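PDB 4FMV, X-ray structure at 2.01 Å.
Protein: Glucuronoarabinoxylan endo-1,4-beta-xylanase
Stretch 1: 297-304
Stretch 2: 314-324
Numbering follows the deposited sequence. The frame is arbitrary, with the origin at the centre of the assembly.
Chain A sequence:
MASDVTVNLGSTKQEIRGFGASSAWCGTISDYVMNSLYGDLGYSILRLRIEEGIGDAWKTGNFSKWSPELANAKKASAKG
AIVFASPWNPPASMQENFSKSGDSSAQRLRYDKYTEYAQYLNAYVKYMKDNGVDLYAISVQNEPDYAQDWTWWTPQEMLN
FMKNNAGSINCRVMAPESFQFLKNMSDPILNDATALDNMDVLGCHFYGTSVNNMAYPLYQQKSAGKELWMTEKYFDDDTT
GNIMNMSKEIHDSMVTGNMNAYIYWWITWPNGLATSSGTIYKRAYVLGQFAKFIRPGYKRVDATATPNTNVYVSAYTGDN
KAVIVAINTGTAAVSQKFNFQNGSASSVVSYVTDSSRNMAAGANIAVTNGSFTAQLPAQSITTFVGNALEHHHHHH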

# COMPACT_ATOMS: atom_id res chain seq x y z
N GLY A 297 -9.97 0.24 -9.20
CA GLY A 297 -11.35 0.43 -9.57
C GLY A 297 -12.22 -0.79 -9.32
O GLY A 297 -13.44 -0.68 -9.34
N TYR A 298 -11.60 -1.94 -9.08
CA TYR A 298 -12.31 -3.12 -8.62
C TYR A 298 -12.84 -2.83 -7.22
O TYR A 298 -12.39 -1.89 -6.55
CB TYR A 298 -11.40 -4.34 -8.54
CG TYR A 298 -11.16 -5.06 -9.86
CD1 TYR A 298 -11.02 -4.36 -11.06
CD2 TYR A 298 -11.09 -6.44 -9.89
CE1 TYR A 298 -10.79 -5.02 -12.25
CE2 TYR A 298 -10.87 -7.11 -11.07
CZ TYR A 298 -10.70 -6.40 -12.25
OH TYR A 298 -10.49 -7.08 -13.43
N LYS A 299 -13.81 -3.61 -6.78
CA LYS A 299 -14.29 -3.49 -5.42
C LYS A 299 -14.15 -4.84 -4.71
O LYS A 299 -14.33 -5.88 -5.32
CB LYS A 299 -15.74 -3.04 -5.42
CG LYS A 299 -15.91 -1.63 -5.93
CD LYS A 299 -17.36 -1.23 -6.01
CE LYS A 299 -17.49 0.21 -6.49
NZ LYS A 299 -18.92 0.62 -6.52
N ARG A 300 -13.83 -4.83 -3.43
CA ARG A 300 -13.96 -6.06 -2.69
C ARG A 300 -15.45 -6.38 -2.58
O ARG A 300 -16.30 -5.48 -2.55
CB ARG A 300 -13.32 -5.93 -1.31
CG ARG A 300 -13.37 -7.21 -0.53
CD ARG A 300 -12.60 -7.10 0.76
NE ARG A 300 -13.34 -6.37 1.78
CZ ARG A 300 -14.13 -6.95 2.67
NH1 ARG A 300 -14.30 -8.27 2.65
NH2 ARG A 300 -14.77 -6.22 3.58
N VAL A 301 -15.78 -7.66 -2.55
CA VAL A 301 -17.15 -8.09 -2.32
C VAL A 301 -17.17 -9.10 -1.18
O VAL A 301 -16.12 -9.65 -0.82
CB VAL A 301 -17.78 -8.72 -3.57
CG1 VAL A 301 -17.78 -7.70 -4.72
CG2 VAL A 301 -17.01 -9.97 -3.98
N ASP A 302 -18.35 -9.33 -0.61
CA ASP A 302 -18.51 -10.27 0.50
C ASP A 302 -18.18 -11.69 0.11
O ASP A 302 -18.70 -12.20 -0.88
CB ASP A 302 -19.95 -10.26 1.01
CG ASP A 302 -20.17 -9.25 2.09
OD1 ASP A 302 -19.25 -9.10 2.93
OD2 ASP A 302 -21.24 -8.59 2.09
N ALA A 303 -17.33 -12.33 0.90
CA ALA A 303 -17.01 -13.74 0.72
C ALA A 303 -16.75 -14.36 2.08
O ALA A 303 -16.18 -13.71 2.98
CB ALA A 303 -15.80 -13.91 -0.19
N THR A 304 -17.16 -15.61 2.26
CA THR A 304 -16.92 -16.27 3.53
C THR A 304 -15.40 -16.22 3.77
O THR A 304 -14.64 -16.82 3.02
CB THR A 304 -17.37 -17.72 3.43
OG1 THR A 304 -18.70 -17.74 2.90
CG2 THR A 304 -17.34 -18.44 4.78
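Stretch 2 314-324: SAYTGDNKAVI

Stretch 2 is a β-hairpin laid beside the single strand of stretch 1. Residues 314-318 form a strand that enters from earlier in the chain, D319 and N320 make the turn with both phi and psi positive (46/41° and 55/33°), and 321-324 return as a second strand that continues beyond the stretch. Backbone hydrogen bonds close the hairpin: Y316 N to V323 O (2.7 Å), V323 N to Y316 O (2.9 Å), K321 N to G318 O (2.8 Å) and G318 N to K321 O (3.2 Å). Its first strand, 314-318, pairs with strand 299-303 of stretch 1 and so lies between that strand and 321-324. The two paired strands run antiparallel but strongly twisted, their N-to-C directions 132° apart and their axes approaching to 4.4 Å.

The register sets K299 against T317 and R300 against Y316. K299 and T317 form a hydrogen-bonded pair, K299 N donating to T317 O and T317 N to K299 O, both at 2.9 Å. R300 and Y316 are the non-hydrogen-bonded pair that follows, with R300 CA and Y316 CA 4.1 Å apart; here the close approach brings Y316 CA to 3.2 Å from K299 O and R300 CA to 3.4 Å from A315 O, both CA-H...O contacts. Further along, V301 N donates to A315 O (2.9 Å), but the return bond is absent: water 2 takes its place, donating to V301 O (2.7 Å) and accepting from A315 N (3.2 Å) and R300 NH1 (2.9 Å). Beyond V301 no bridge joins the stretches; the nearest CA pair, A303 CA and S314 CA, is 5.8 Å apart.

Side chains alternate across the sheet. K299, V301, A315 and T317 share one face, where V301 CG2 packs on A315 CB at 3.8 Å and V301 CG1 lies 3.6 Å from T317 OG1. A303 CB adds to this apolar patch, 3.7 Å from A315 CB, while the extended K299 side chain leads away. R300 and Y316 occupy the other face. R300 CB is 3.8 Å from Y316 CD2, and the arginine then leads away to partners elsewhere in the structure; the Y316 hydroxyl is held within its own stretch by a 2.7 Å hydrogen bond between Y316 OH and S314 OG.

Y298, just before the strand, has the largest area covered by the other stretch, 125 Å². Its ring lies over G318, with G318 CA 3.8 Å from the ring centroid and 10° off the ring normal, a CH-π contact. The absence of a side chain at G318 permits this fit, because a CB there would point toward stretch 1 and come within 2.6 Å of Y298 CD1. V323 CG2 meets the ring edge, 4.0 Å from Y298 CE2, and K321 CD approaches Y298 OH to 3.4 Å. Water 1 joins Y298 OH (2.8 Å) to D319 OD2 (2.9 Å), which also forms a salt bridge with K321 NZ (3.0 Å), so the tyrosine is linked to the turn. The contact buries 563 Å², both sides summed.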

# COMPACT_ATOMS: atom_id res chain seq x y z
N SER A 314 -10.68 -13.97 0.33
CA SER A 314 -11.33 -12.70 0.00
C SER A 314 -11.72 -12.73 -1.46
O SER A 314 -11.27 -13.61 -2.18
CB SER A 314 -10.43 -11.50 0.31
OG SER A 314 -9.14 -11.61 -0.28
N ALA A 315 -12.56 -11.80 -1.90
CA ALA A 315 -13.05 -11.79 -3.27
C ALA A 315 -13.28 -10.37 -3.78
O ALA A 315 -13.52 -9.46 -2.99
CB ALA A 315 -14.33 -12.64 -3.39
N TYR A 316 -13.21 -10.17 -5.09
CA TYR A 316 -13.25 -8.83 -5.69
C TYR A 316 -13.91 -8.90 -7.06
O TYR A 316 -13.91 -9.96 -7.69
CB TYR A 316 -11.82 -8.28 -5.85
CG TYR A 316 -10.98 -8.46 -4.61
CD1 TYR A 316 -10.47 -9.71 -4.27
CD2 TYR A 316 -10.73 -7.39 -3.75
CE1 TYR A 316 -9.72 -9.90 -3.11
CE2 TYR A 316 -9.99 -7.57 -2.58
CZ TYR A 316 -9.49 -8.83 -2.27
OH TYR A 316 -8.75 -9.05 -1.14
N THR A 317 -14.49 -7.80 -7.53
CA THR A 317 -15.05 -7.75 -8.88
C THR A 317 -14.74 -6.44 -9.56
O THR A 317 -14.52 -5.42 -8.91
CB THR A 317 -16.60 -7.89 -8.92
OG1 THR A 317 -17.19 -6.84 -8.14
CG2 THR A 317 -17.05 -9.23 -8.38
N GLY A 318 -14.76 -6.46 -10.89
CA GLY A 318 -14.65 -5.26 -11.70
C GLY A 318 -14.34 -5.68 -13.12
O GLY A 318 -13.94 -6.82 -13.34
N ASP A 319 -14.51 -4.78 -14.08
CA ASP A 319 -14.20 -5.07 -15.49
C ASP A 319 -14.75 -6.43 -15.94
O ASP A 319 -14.08 -7.18 -16.66
CB ASP A 319 -12.69 -5.00 -15.75
CG ASP A 319 -12.35 -5.05 -17.22
OD1 ASP A 319 -13.10 -4.47 -18.02
OD2 ASP A 319 -11.32 -5.68 -17.58
N ASN A 320 -15.97 -6.75 -15.50
CA ASN A 320 -16.66 -7.99 -15.86
C ASN A 320 -15.84 -9.23 -15.53
O ASN A 320 -15.91 -10.24 -16.25
CB ASN A 320 -17.06 -7.99 -17.34
CG ASN A 320 -17.66 -6.67 -17.78
OD1 ASN A 320 -18.71 -6.26 -17.29
ND2 ASN A 320 -16.98 -5.99 -18.70
N LYS A 321 -15.07 -9.13 -14.46
CA LYS A 321 -14.25 -10.24 -13.96
C LYS A 321 -14.53 -10.48 -12.46
O LYS A 321 -14.91 -9.55 -11.73
CB LYS A 321 -12.76 -9.94 -14.18
CG LYS A 321 -12.36 -9.90 -15.66
CD LYS A 321 -10.97 -9.34 -15.86
CE LYS A 321 -10.63 -9.32 -17.36
NZ LYS A 321 -11.66 -8.57 -18.13
N ALA A 322 -14.36 -11.72 -12.02
CA ALA A 322 -14.41 -12.05 -10.59
C ALA A 322 -13.04 -12.56 -10.17
O ALA A 322 -12.41 -13.31 -10.93
CB ALA A 322 -15.45 -13.11 -10.32
N VAL A 323 -12.58 -12.15 -8.99
CA VAL A 323 -11.30 -12.57 -8.44
C VAL A 323 -11.48 -13.09 -7.01
O VAL A 323 -12.09 -12.41 -6.16
CB VAL A 323 -10.29 -11.40 -8.42
CG1 VAL A 323 -8.96 -11.88 -7.88
CG2 VAL A 323 -10.11 -10.81 -9.83
N ILE A 324 -10.95 -14.29 -6.75
CA ILE A 324 -10.95 -14.92 -5.42
C ILE A 324 -9.52 -15.25 -5.05
O ILE A 324 -8.80 -15.91 -5.81
CB ILE A 324 -11.76 -16.23 -5.39
CG1 ILE A 324 -13.22 -15.97 -5.76
CG2 ILE A 324 -11.66 -16.92 -4.02
CD1 ILE A 324 -13.97 -17.22 -6.22
O HOH W 1 -9.24 -5.72 -15.60
O HOH W 2 -13.84 -10.22 0.57